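Local coordinates for protein hydrazine synthase subunit alpha (PDB 5C2V) that forms hydrazine from hydroxylamine and ammonia as the diheme alpha subunit of the hydrazine synthase complex, completing the second half-reaction of hydrazine synthesis, at residues T16-M21 with Y392-I397; H51-G56 with T78-C83; G282-S287 with Y300-Y305; A461-Q466 with Y528-D533. One frame throughout, in Å; residues are numbered along the deposited sequence.

Contact 1 (T16-M21 with Y392-I397)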
# COMPACT_ATOMS: atom_id res chain seq x y z
N THR D 16 43.00 9.74 2.90
CA THR D 16 41.67 10.32 2.97
C THR D 16 40.60 9.31 2.58
O THR D 16 39.42 9.51 2.86
CB THR D 16 41.54 11.55 2.05
OG1 THR D 16 41.84 11.17 0.70
CG2 THR D 16 42.48 12.65 2.49
N ASP D 17 41.01 8.22 1.95
CA ASP D 17 40.07 7.19 1.52
C ASP D 17 39.96 6.14 2.61
O ASP D 17 40.88 5.35 2.82
CB ASP D 17 40.52 6.57 0.19
CG ASP D 17 39.62 5.45 -0.27
OD1 ASP D 17 38.45 5.40 0.16
OD2 ASP D 17 40.08 4.62 -1.08
N TYR D 18 38.82 6.12 3.29
CA TYR D 18 38.64 5.27 4.47
C TYR D 18 38.56 3.80 4.10
O TYR D 18 39.30 2.97 4.64
CB TYR D 18 37.38 5.69 5.23
CG TYR D 18 36.89 4.67 6.23
CD1 TYR D 18 35.88 3.77 5.91
CD2 TYR D 18 37.45 4.59 7.50
CE1 TYR D 18 35.44 2.83 6.82
CE2 TYR D 18 37.01 3.66 8.42
CZ TYR D 18 36.00 2.78 8.07
OH TYR D 18 35.56 1.85 8.98
N SER D 19 37.67 3.48 3.17
CA SER D 19 37.49 2.10 2.72
C SER D 19 38.74 1.59 2.02
O SER D 19 38.98 0.39 1.96
CB SER D 19 36.28 2.00 1.79
OG SER D 19 36.38 2.94 0.73
N GLY D 20 39.54 2.51 1.48
CA GLY D 20 40.79 2.16 0.84
C GLY D 20 41.88 1.84 1.84
O GLY D 20 42.62 0.87 1.68
N MET D 21 41.98 2.65 2.89
CA MET D 21 42.98 2.44 3.93
C MET D 21 42.66 1.21 4.76
O MET D 21 43.57 0.49 5.19
CB MET D 21 43.09 3.67 4.84
CG MET D 21 43.62 4.92 4.15
SD MET D 21 45.34 4.79 3.64
CE MET D 21 46.16 4.78 5.23
N TYR D 392 40.80 0.97 10.64
CA TYR D 392 41.14 2.35 10.31
C TYR D 392 40.15 3.28 10.99
O TYR D 392 38.99 2.92 11.19
CB TYR D 392 41.15 2.57 8.80
CG TYR D 392 41.84 3.84 8.38
CD1 TYR D 392 43.23 3.93 8.37
CD2 TYR D 392 41.11 4.96 7.99
CE1 TYR D 392 43.87 5.09 7.98
CE2 TYR D 392 41.74 6.13 7.61
CZ TYR D 392 43.12 6.19 7.61
OH TYR D 392 43.76 7.35 7.22
N LYS D 393 40.61 4.48 11.34
CA LYS D 393 39.76 5.43 12.05
C LYS D 393 39.09 6.41 11.09
O LYS D 393 39.75 7.02 10.26
CB LYS D 393 40.57 6.19 13.10
CG LYS D 393 41.00 5.35 14.28
CD LYS D 393 41.93 6.12 15.20
CE LYS D 393 42.43 5.25 16.34
NZ LYS D 393 42.82 6.07 17.53
N PRO D 394 37.76 6.55 11.21
CA PRO D 394 37.00 7.53 10.43
C PRO D 394 37.27 8.95 10.90
O PRO D 394 37.73 9.16 12.02
CB PRO D 394 35.54 7.13 10.68
CG PRO D 394 35.60 5.75 11.26
CD PRO D 394 36.88 5.69 12.02
N ARG D 395 36.98 9.92 10.04
CA ARG D 395 37.17 11.33 10.36
C ARG D 395 36.28 11.74 11.53
O ARG D 395 35.16 11.26 11.66
CB ARG D 395 36.87 12.19 9.14
CG ARG D 395 37.54 11.69 7.87
CD ARG D 395 36.87 12.21 6.62
NE ARG D 395 37.43 11.59 5.42
CZ ARG D 395 37.58 12.21 4.26
NH1 ARG D 395 37.21 13.47 4.12
NH2 ARG D 395 38.11 11.56 3.22
N TRP D 396 36.79 12.63 12.38
CA TRP D 396 35.97 13.15 13.47
C TRP D 396 35.53 14.58 13.17
O TRP D 396 36.35 15.45 12.88
CB TRP D 396 36.72 13.07 14.81
CG TRP D 396 37.91 13.98 14.94
CD1 TRP D 396 39.17 13.74 14.50
CD2 TRP D 396 37.95 15.25 15.59
NE1 TRP D 396 40.00 14.79 14.81
CE2 TRP D 396 39.27 15.74 15.49
CE3 TRP D 396 36.99 16.04 16.24
CZ2 TRP D 396 39.66 16.97 16.01
CZ3 TRP D 396 37.38 17.26 16.76
CH2 TRP D 396 38.70 17.71 16.64
N ILE D 397 34.22 14.79 13.21
CA ILE D 397 33.63 16.07 12.83
C ILE D 397 33.57 17.03 14.02
O ILE D 397 33.33 16.61 15.15
CB ILE D 397 32.21 15.87 12.26
CG1 ILE D 397 32.21 14.73 11.23
CG2 ILE D 397 31.69 17.15 11.63
CD1 ILE D 397 33.13 14.96 10.06
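Met21 sits on the ring of Tyr392: its CB lies over the centre of one face, 3.5 Å from the ring centroid, in a CH-pi contact. Beyond CB the chain is bent at chi2 and chi3, and SD makes an oblique Met-aromatic contact 5.2 Å from the same centroid. Tyr18 meets the edge of Tyr392, CD2 lying in its plane 3.7 Å from Tyr392 CD2. The two tyrosines slide past each other in opposite directions; Tyr18 lies alongside Pro394, its CE2 3.8 Å from Pro394 CG. Tyr392 points its CB toward the helix, and CG stands anti to the backbone N (chi1 -165°). The polar link is Arg395 NH2, which donates to Thr16 O near the guanidinium plane. In the next shell, Asp17 caps the helix, OD1 accepting a weak bond from Gly20 N, while Arg395 NH2 also bonds Ala54 O of the gamma subunit. The contact thus joins the first turn of helix 18-25 to the loop between strands 381-387 and 401-403, with Tyr392 also resting on Ser22 and Val25 and the gamma subunit bordering the loop.

Contact 2 (H51-G56 with T78-C83)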
# COMPACT_ATOMS: atom_id res chain seq x y z
N HIS D 51 14.98 -3.74 21.94
CA HIS D 51 15.15 -3.91 23.37
C HIS D 51 15.40 -5.39 23.53
O HIS D 51 14.50 -6.22 23.51
CB HIS D 51 13.90 -3.46 24.13
CG HIS D 51 13.93 -3.72 25.60
ND1 HIS D 51 14.66 -2.94 26.48
CD2 HIS D 51 13.30 -4.65 26.36
CE1 HIS D 51 14.49 -3.39 27.71
NE2 HIS D 51 13.67 -4.43 27.67
N TYR D 52 16.68 -5.69 23.70
CA TYR D 52 17.19 -7.04 23.57
C TYR D 52 18.19 -7.29 24.69
O TYR D 52 19.27 -6.70 24.71
CB TYR D 52 17.82 -7.21 22.19
CG TYR D 52 18.51 -8.53 21.92
CD1 TYR D 52 17.79 -9.68 21.67
CD2 TYR D 52 19.90 -8.60 21.85
CE1 TYR D 52 18.42 -10.88 21.40
CE2 TYR D 52 20.54 -9.79 21.59
CZ TYR D 52 19.80 -10.93 21.36
OH TYR D 52 20.44 -12.12 21.09
N ILE D 53 17.83 -8.18 25.60
CA ILE D 53 18.69 -8.52 26.72
C ILE D 53 18.71 -10.03 26.82
O ILE D 53 17.98 -10.62 27.61
CB ILE D 53 18.21 -7.90 28.04
CG1 ILE D 53 17.88 -6.41 27.85
CG2 ILE D 53 19.27 -8.07 29.13
CD1 ILE D 53 17.41 -5.73 29.12
N PRO D 54 19.57 -10.67 26.01
CA PRO D 54 19.61 -12.13 25.91
C PRO D 54 20.12 -12.74 27.21
O PRO D 54 21.29 -13.10 27.31
CB PRO D 54 20.58 -12.37 24.75
CG PRO D 54 21.45 -11.16 24.72
CD PRO D 54 20.56 -10.02 25.13
N GLU D 55 19.24 -12.82 28.20
CA GLU D 55 19.58 -13.31 29.53
C GLU D 55 20.26 -14.68 29.48
O GLU D 55 19.76 -15.61 28.85
CB GLU D 55 18.33 -13.37 30.40
CG GLU D 55 18.55 -13.97 31.77
CD GLU D 55 17.30 -13.90 32.64
OE1 GLU D 55 16.55 -12.91 32.52
OE2 GLU D 55 17.08 -14.83 33.44
N GLY D 56 21.40 -14.78 30.15
CA GLY D 56 22.16 -16.02 30.20
C GLY D 56 23.10 -16.19 29.02
O GLY D 56 23.49 -17.31 28.69
N THR D 78 24.69 -11.86 32.06
CA THR D 78 24.29 -11.59 30.68
C THR D 78 25.30 -10.68 30.01
O THR D 78 25.60 -9.60 30.52
CB THR D 78 22.89 -10.94 30.62
OG1 THR D 78 21.93 -11.80 31.23
CG2 THR D 78 22.49 -10.67 29.18
N ALA D 79 25.84 -11.11 28.87
CA ALA D 79 26.79 -10.30 28.13
C ALA D 79 26.62 -10.46 26.62
O ALA D 79 26.47 -11.58 26.13
CB ALA D 79 28.20 -10.64 28.54
N PHE D 80 26.66 -9.35 25.90
CA PHE D 80 26.42 -9.35 24.46
C PHE D 80 26.89 -8.06 23.79
O PHE D 80 27.47 -7.19 24.45
CB PHE D 80 24.93 -9.58 24.17
CG PHE D 80 24.02 -8.57 24.81
CD1 PHE D 80 23.67 -8.67 26.15
CD2 PHE D 80 23.50 -7.52 24.07
CE1 PHE D 80 22.83 -7.74 26.73
CE2 PHE D 80 22.66 -6.59 24.65
CZ PHE D 80 22.33 -6.70 25.98
N ASP D 81 26.64 -7.95 22.49
CA ASP D 81 27.02 -6.79 21.68
C ASP D 81 28.51 -6.46 21.71
O ASP D 81 28.90 -5.42 22.24
CB ASP D 81 26.22 -5.56 22.11
CG ASP D 81 24.79 -5.58 21.60
OD1 ASP D 81 24.54 -6.24 20.57
OD2 ASP D 81 23.92 -4.94 22.23
N PRO D 82 29.35 -7.34 21.15
CA PRO D 82 30.79 -7.08 21.10
C PRO D 82 31.16 -6.01 20.07
O PRO D 82 30.63 -6.02 18.96
CB PRO D 82 31.39 -8.43 20.69
CG PRO D 82 30.26 -9.43 20.79
CD PRO D 82 29.02 -8.64 20.55
N CYS D 83 32.06 -5.10 20.43
CA CYS D 83 32.65 -4.18 19.46
C CYS D 83 34.14 -4.00 19.74
O CYS D 83 34.53 -3.55 20.82
CB CYS D 83 31.95 -2.82 19.49
SG CYS D 83 32.43 -1.69 18.16
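Pro54, Tyr52 and Phe80 form a small aromatic-proline cluster between adjacent blades of the six-bladed beta-propeller: residues 51-56 belong to the loop joining strands 31-37 and 58-63 of one blade, and Phe80 to strand 76-84, the first of the next. The proline is the centre of an inverse gamma turn and serves two rings. Its CD lies over the middle of the Phe80 face, 3.5 Å from the centroid, in a CH-pi contact, and also over one face of Tyr52, displaced toward the rim. The rings themselves form a T-shaped pair, the edge of Tyr52 directed at the face of Phe80, with centroids 5.9 Å apart and planes at 82°. Phe80 points its CB toward the loop, with CG between the backbone N and the carbonyl carbon (chi1 57°). Tyr52 OH reaches past the cluster to Asp44 OD1, and Asp81, whose OD1 lies at the edge of the Phe80 ring, is bridged through OD2 to Arg126 of the following blade. At the far end of the loop, Gly56 touches the bound trimethyl glycine. Ile53 CG2 and Thr78 CG2 approach to 4.1 Å, their side chains crossing at about a right angle. The direct hydrogen bond between the segments runs from Gly56 N to Thr78 OG1, 3.2 Å long and 157° at the hydrogen.

Contact 3 (G282-S287 with Y300-Y305)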
# COMPACT_ATOMS: atom_id res chain seq x y z
N GLY D 282 8.65 -1.81 2.79
CA GLY D 282 7.43 -1.56 3.53
C GLY D 282 7.61 -1.47 5.04
O GLY D 282 8.36 -0.63 5.54
N THR D 283 6.90 -2.33 5.75
CA THR D 283 6.93 -2.35 7.21
C THR D 283 8.02 -3.25 7.78
O THR D 283 8.10 -3.45 8.99
CB THR D 283 5.57 -2.80 7.80
OG1 THR D 283 5.22 -4.08 7.26
CG2 THR D 283 4.48 -1.79 7.47
N SER D 284 8.84 -3.83 6.90
CA SER D 284 9.94 -4.69 7.34
C SER D 284 10.88 -3.95 8.27
O SER D 284 11.12 -2.75 8.11
CB SER D 284 10.72 -5.22 6.14
OG SER D 284 9.90 -6.00 5.29
N GLY D 285 11.41 -4.66 9.27
CA GLY D 285 12.38 -4.06 10.17
C GLY D 285 13.74 -3.99 9.50
O GLY D 285 14.12 -4.90 8.77
N ARG D 286 14.47 -2.91 9.73
CA ARG D 286 15.83 -2.80 9.20
C ARG D 286 16.80 -2.58 10.34
O ARG D 286 16.79 -1.53 10.98
CB ARG D 286 15.92 -1.66 8.18
CG ARG D 286 14.79 -1.66 7.16
CD ARG D 286 14.91 -0.50 6.18
NE ARG D 286 13.63 -0.17 5.57
CZ ARG D 286 13.21 -0.63 4.40
NH1 ARG D 286 13.98 -1.46 3.70
NH2 ARG D 286 12.03 -0.28 3.93
N SER D 287 17.65 -3.57 10.61
CA SER D 287 18.55 -3.48 11.76
C SER D 287 19.94 -4.03 11.48
O SER D 287 20.16 -4.69 10.47
CB SER D 287 17.94 -4.21 12.96
OG SER D 287 17.90 -5.61 12.74
N TYR D 300 22.23 -4.81 5.52
CA TYR D 300 21.43 -4.80 6.73
C TYR D 300 20.49 -5.99 6.83
O TYR D 300 20.18 -6.65 5.83
CB TYR D 300 20.64 -3.49 6.83
CG TYR D 300 19.66 -3.27 5.70
CD1 TYR D 300 20.09 -2.82 4.46
CD2 TYR D 300 18.30 -3.47 5.89
CE1 TYR D 300 19.19 -2.60 3.43
CE2 TYR D 300 17.39 -3.26 4.86
CZ TYR D 300 17.85 -2.82 3.63
OH TYR D 300 16.95 -2.61 2.61
N VAL D 301 20.04 -6.25 8.05
CA VAL D 301 19.07 -7.30 8.31
C VAL D 301 17.67 -6.76 8.06
O VAL D 301 17.23 -5.81 8.72
CB VAL D 301 19.17 -7.83 9.75
CG1 VAL D 301 17.97 -8.71 10.07
CG2 VAL D 301 20.47 -8.59 9.94
N GLU D 302 16.99 -7.37 7.10
CA GLU D 302 15.61 -7.04 6.80
C GLU D 302 14.71 -8.11 7.39
O GLU D 302 14.63 -9.23 6.89
CB GLU D 302 15.40 -6.92 5.29
CG GLU D 302 14.15 -6.18 4.87
CD GLU D 302 13.99 -6.11 3.37
OE1 GLU D 302 14.25 -5.03 2.79
OE2 GLU D 302 13.61 -7.13 2.76
N SER D 303 14.02 -7.74 8.47
CA SER D 303 13.15 -8.66 9.19
C SER D 303 11.72 -8.56 8.68
O SER D 303 11.22 -7.46 8.45
CB SER D 303 13.20 -8.39 10.69
OG SER D 303 12.71 -7.10 10.99
N PRO D 304 11.06 -9.72 8.53
CA PRO D 304 9.66 -9.83 8.11
C PRO D 304 8.74 -9.00 9.00
O PRO D 304 7.78 -8.40 8.53
CB PRO D 304 9.36 -11.32 8.27
CG PRO D 304 10.68 -11.98 8.13
CD PRO D 304 11.67 -11.05 8.75
N TYR D 305 9.05 -8.98 10.29
CA TYR D 305 8.28 -8.22 11.26
C TYR D 305 9.10 -7.03 11.76
O TYR D 305 10.32 -7.10 11.84
CB TYR D 305 7.84 -9.11 12.42
CG TYR D 305 7.20 -10.41 11.97
CD1 TYR D 305 5.86 -10.46 11.60
CD2 TYR D 305 7.94 -11.58 11.90
CE1 TYR D 305 5.28 -11.64 11.19
CE2 TYR D 305 7.37 -12.77 11.49
CZ TYR D 305 6.03 -12.79 11.13
OH TYR D 305 5.46 -13.97 10.72
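Arg286 and Tyr300 lie side by side and point the same way, on the face of the hairpin that also carries Glu302. The aliphatic part of the arginine runs past one side of the tyrosine, CB being 3.8 Å from Tyr300 CD2 and CG 3.8 Å from CE2. The chain is extended from CG to NE, and the guanidinium arrives beside the phenol with its plane turned 56° from the ring. There NH1 gives a weak bond to Tyr300 OH, 3.4 Å away and at the edge of the guanidinium. Glu302 also runs alongside, its carboxylate plane 77° from the guanidinium; NH1 and Glu302 OE1, 3.7 Å apart, make a long salt bridge. The strands that carry these side chains, 285-291 and 297-303, the first two of a propeller blade, pair antiparallel. Arg286 and Glu302 form a non-hydrogen-bonded pair, flanked by the hydrogen-bonded pairs Gly285 with Ser303 and Ser287 with Val301, whose side chains, where present, project to the other face. Firmer partners lie outside: Arg286 NH2 donates to Ile280 O, while Glu302 takes Lys328 NZ at OE2 and Tyr326 OH at OE1. The buried charges are therefore shared across a network; four backbone hydrogen bonds pair the strands, and the arginine-glutamate link probably adds only a modest electrostatic term.

Contact 4 (A461-Q466 with Y528-D533). With HEC (heme c), chain B.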
# COMPACT_ATOMS: atom_id res chain seq x y z
N ALA D 461 1.69 31.05 8.06
CA ALA D 461 2.47 30.73 9.25
C ALA D 461 2.75 29.24 9.36
O ALA D 461 2.40 28.45 8.47
CB ALA D 461 1.74 31.22 10.49
N VAL D 462 3.40 28.86 10.45
CA VAL D 462 3.69 27.46 10.75
C VAL D 462 3.42 27.18 12.23
O VAL D 462 3.71 28.00 13.10
CB VAL D 462 5.15 27.08 10.42
CG1 VAL D 462 5.37 27.07 8.91
CG2 VAL D 462 6.13 28.01 11.11
N ARG D 463 2.85 26.00 12.48
CA ARG D 463 2.64 25.53 13.84
C ARG D 463 3.74 24.55 14.24
O ARG D 463 4.04 23.61 13.51
CB ARG D 463 1.27 24.86 13.98
CG ARG D 463 1.01 24.28 15.37
CD ARG D 463 -0.32 23.55 15.46
NE ARG D 463 -1.46 24.44 15.27
CZ ARG D 463 -2.23 24.45 14.19
NH1 ARG D 463 -1.99 23.60 13.20
NH2 ARG D 463 -3.25 25.29 14.10
N ILE D 464 4.33 24.79 15.40
CA ILE D 464 5.39 23.95 15.92
C ILE D 464 4.91 23.20 17.16
O ILE D 464 4.48 23.82 18.15
CB ILE D 464 6.65 24.76 16.26
CG1 ILE D 464 6.96 25.76 15.15
CG2 ILE D 464 7.83 23.83 16.50
CD1 ILE D 464 8.16 26.64 15.43
N ILE D 465 5.01 21.88 17.09
CA ILE D 465 4.43 20.96 18.06
C ILE D 465 5.51 20.11 18.74
O ILE D 465 6.39 19.59 18.08
CB ILE D 465 3.41 20.02 17.38
CG1 ILE D 465 2.24 20.82 16.80
CG2 ILE D 465 2.92 18.95 18.34
CD1 ILE D 465 1.29 19.99 15.97
N GLN D 466 5.42 19.98 20.06
CA GLN D 466 6.36 19.13 20.80
C GLN D 466 5.70 17.84 21.29
O GLN D 466 4.69 17.88 21.99
CB GLN D 466 6.95 19.88 22.00
CG GLN D 466 7.90 19.04 22.83
CD GLN D 466 8.41 19.77 24.06
OE1 GLN D 466 8.25 20.99 24.18
NE2 GLN D 466 9.03 19.04 24.97
N TYR D 528 7.95 18.70 15.65
CA TYR D 528 7.73 18.76 14.20
C TYR D 528 6.91 20.00 13.84
O TYR D 528 6.52 20.77 14.71
CB TYR D 528 7.05 17.48 13.70
CG TYR D 528 5.67 17.24 14.25
CD1 TYR D 528 4.54 17.65 13.55
CD2 TYR D 528 5.49 16.57 15.45
CE1 TYR D 528 3.27 17.42 14.05
CE2 TYR D 528 4.22 16.33 15.95
CZ TYR D 528 3.12 16.76 15.25
OH TYR D 528 1.85 16.53 15.75
N MET D 529 6.65 20.18 12.55
CA MET D 529 6.06 21.42 12.06
C MET D 529 4.86 21.21 11.13
O MET D 529 4.70 20.14 10.54
CB MET D 529 7.13 22.24 11.32
CG MET D 529 7.78 21.50 10.17
SD MET D 529 9.57 21.68 10.15
CE MET D 529 10.00 20.86 11.68
N GLN D 530 4.03 22.24 11.02
CA GLN D 530 2.89 22.24 10.11
C GLN D 530 2.76 23.57 9.38
O GLN D 530 2.66 24.62 10.02
CB GLN D 530 1.59 21.94 10.87
CG GLN D 530 1.46 20.53 11.40
CD GLN D 530 0.16 20.31 12.15
OE1 GLN D 530 -0.37 21.24 12.75
NE2 GLN D 530 -0.35 19.09 12.10
N ILE D 531 2.73 23.54 8.06
CA ILE D 531 2.51 24.75 7.28
C ILE D 531 1.02 25.12 7.31
O ILE D 531 0.16 24.25 7.21
CB ILE D 531 3.00 24.61 5.83
CG1 ILE D 531 2.31 23.44 5.12
CG2 ILE D 531 4.51 24.41 5.80
CD1 ILE D 531 2.74 23.25 3.68
N LEU D 532 0.73 26.41 7.46
CA LEU D 532 -0.65 26.85 7.69
C LEU D 532 -1.15 27.82 6.62
O LEU D 532 -0.39 28.62 6.09
CB LEU D 532 -0.77 27.50 9.07
CG LEU D 532 -0.12 26.77 10.25
CD1 LEU D 532 -0.33 27.55 11.54
CD2 LEU D 532 -0.65 25.35 10.38
N ASP D 533 -2.45 27.74 6.32
CA ASP D 533 -3.07 28.66 5.38
C ASP D 533 -3.57 29.92 6.09
O ASP D 533 -3.28 30.12 7.27
CB ASP D 533 -4.22 27.98 4.62
CG ASP D 533 -5.27 27.39 5.55
OD1 ASP D 533 -5.26 27.68 6.76
OD2 ASP D 533 -6.13 26.63 5.05
FE HEC B . 10.68 17.43 6.74
CHA HEC B . 10.06 14.04 6.73
CHB HEC B . 13.71 16.85 8.24
CHC HEC B . 11.16 20.83 7.14
CHD HEC B . 7.57 18.05 5.45
NA HEC B . 11.69 15.76 7.36
C1A HEC B . 11.25 14.45 7.27
C2A HEC B . 12.26 13.59 7.84
C3A HEC B . 13.27 14.36 8.26
C4A HEC B . 12.94 15.74 7.97
CMA HEC B . 14.57 13.87 8.93
CAA HEC B . 12.17 12.05 7.94
CBA HEC B . 12.95 11.41 6.80
CGA HEC B . 12.29 11.68 5.47
O1A HEC B . 13.00 12.10 4.52
O2A HEC B . 11.05 11.47 5.36
NB HEC B . 12.11 18.63 7.67
C1B HEC B . 13.38 18.16 7.96
C2B HEC B . 14.30 19.28 7.92
C3B HEC B . 13.60 20.38 7.62
C4B HEC B . 12.21 19.99 7.45
CMB HEC B . 15.82 19.21 8.18
CAB HEC B . 14.20 21.80 7.47
CBB HEC B . 13.66 22.71 8.59
NC HEC B . 9.59 19.13 6.32
C1C HEC B . 9.93 20.43 6.66
C2C HEC B . 8.82 21.29 6.32
C3C HEC B . 7.80 20.51 5.96
C4C HEC B . 8.28 19.14 5.88
CMC HEC B . 8.72 22.79 6.67
CAC HEC B . 6.38 21.00 5.57
CBC HEC B . 5.36 20.50 6.61
ND HEC B . 9.06 16.23 6.19
C1D HEC B . 7.88 16.72 5.65
C2D HEC B . 7.01 15.62 5.32
C3D HEC B . 7.79 14.36 5.72
C4D HEC B . 9.05 14.84 6.25
CMD HEC B . 5.60 15.69 4.70
CAD HEC B . 7.35 12.89 5.59
CBD HEC B . 6.17 12.65 6.54
CGD HEC B . 5.70 11.23 6.41
O1D HEC B . 4.62 10.92 6.97
O2D HEC B . 6.39 10.42 5.75
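Ile465 packs as a ridge beneath the Tyr528 ring: its CB lies over one face, 4.1 Å from the centroid and toward the rim, while CD1 continues to within 3.5 Å of Tyr528 OH, which hydrogen-bonds Arg503 NH1. On the same side of the sheet, Leu532 crosses Arg463 at about a right angle and fills the groove between Ala461 O, 3.4 Å from Leu532 CB, and the Arg463 side chain, where CD2 reaches NH1 at 3.6 Å; CD1 packs on Arg463 N and, farther off, over one guanidinium face. Gln530 runs alongside Arg463, its OE1 accepting from NH1 at 2.9 Å in the guanidinium plane, the amide turned 78° from it; NH1 is also bridged to Asp762 and NE bonds Tyr508. Strands 461-467 and 527-532 are the central antiparallel pair of a four-stranded sheet in the middle domain, which holds the pentacoordinated heme. On the other side, Val462 CG1 leans on Ile531 CG2 at 4.2 Å. Met529 turns to the heme: CG sits between the backbone N and the carbonyl carbon (chi1 57°), and SD lies 3.5 Å from heme CHC. Next to it, Ile531 CG2 fits against the heme periphery, 3.9 Å from CAC.

How the contacts relate
Contacts 2 and 3 belong to the beta-propeller and both lie inside the loop of chain closed by contact 1. Their centres are 20 Å apart and their nearest atoms about 9 Å apart. Contact 1, with its centre 29 Å from each of theirs, packs the N-terminal helix on the chain that leaves the last propeller strand, 381-387, which pairs with 31-37 to close the ring. Contact 4 follows later in the chain, its centre 31 Å from that of contact 3, and is the one that touches the pentacoordinated heme. Contact 3 approaches this site from the propeller, the Arg286 side chain being about 12 Å from both a heme c and the zinc ion. Contact 2 borders trimethyl glycine instead, its centre 41 Å from that of contact 4.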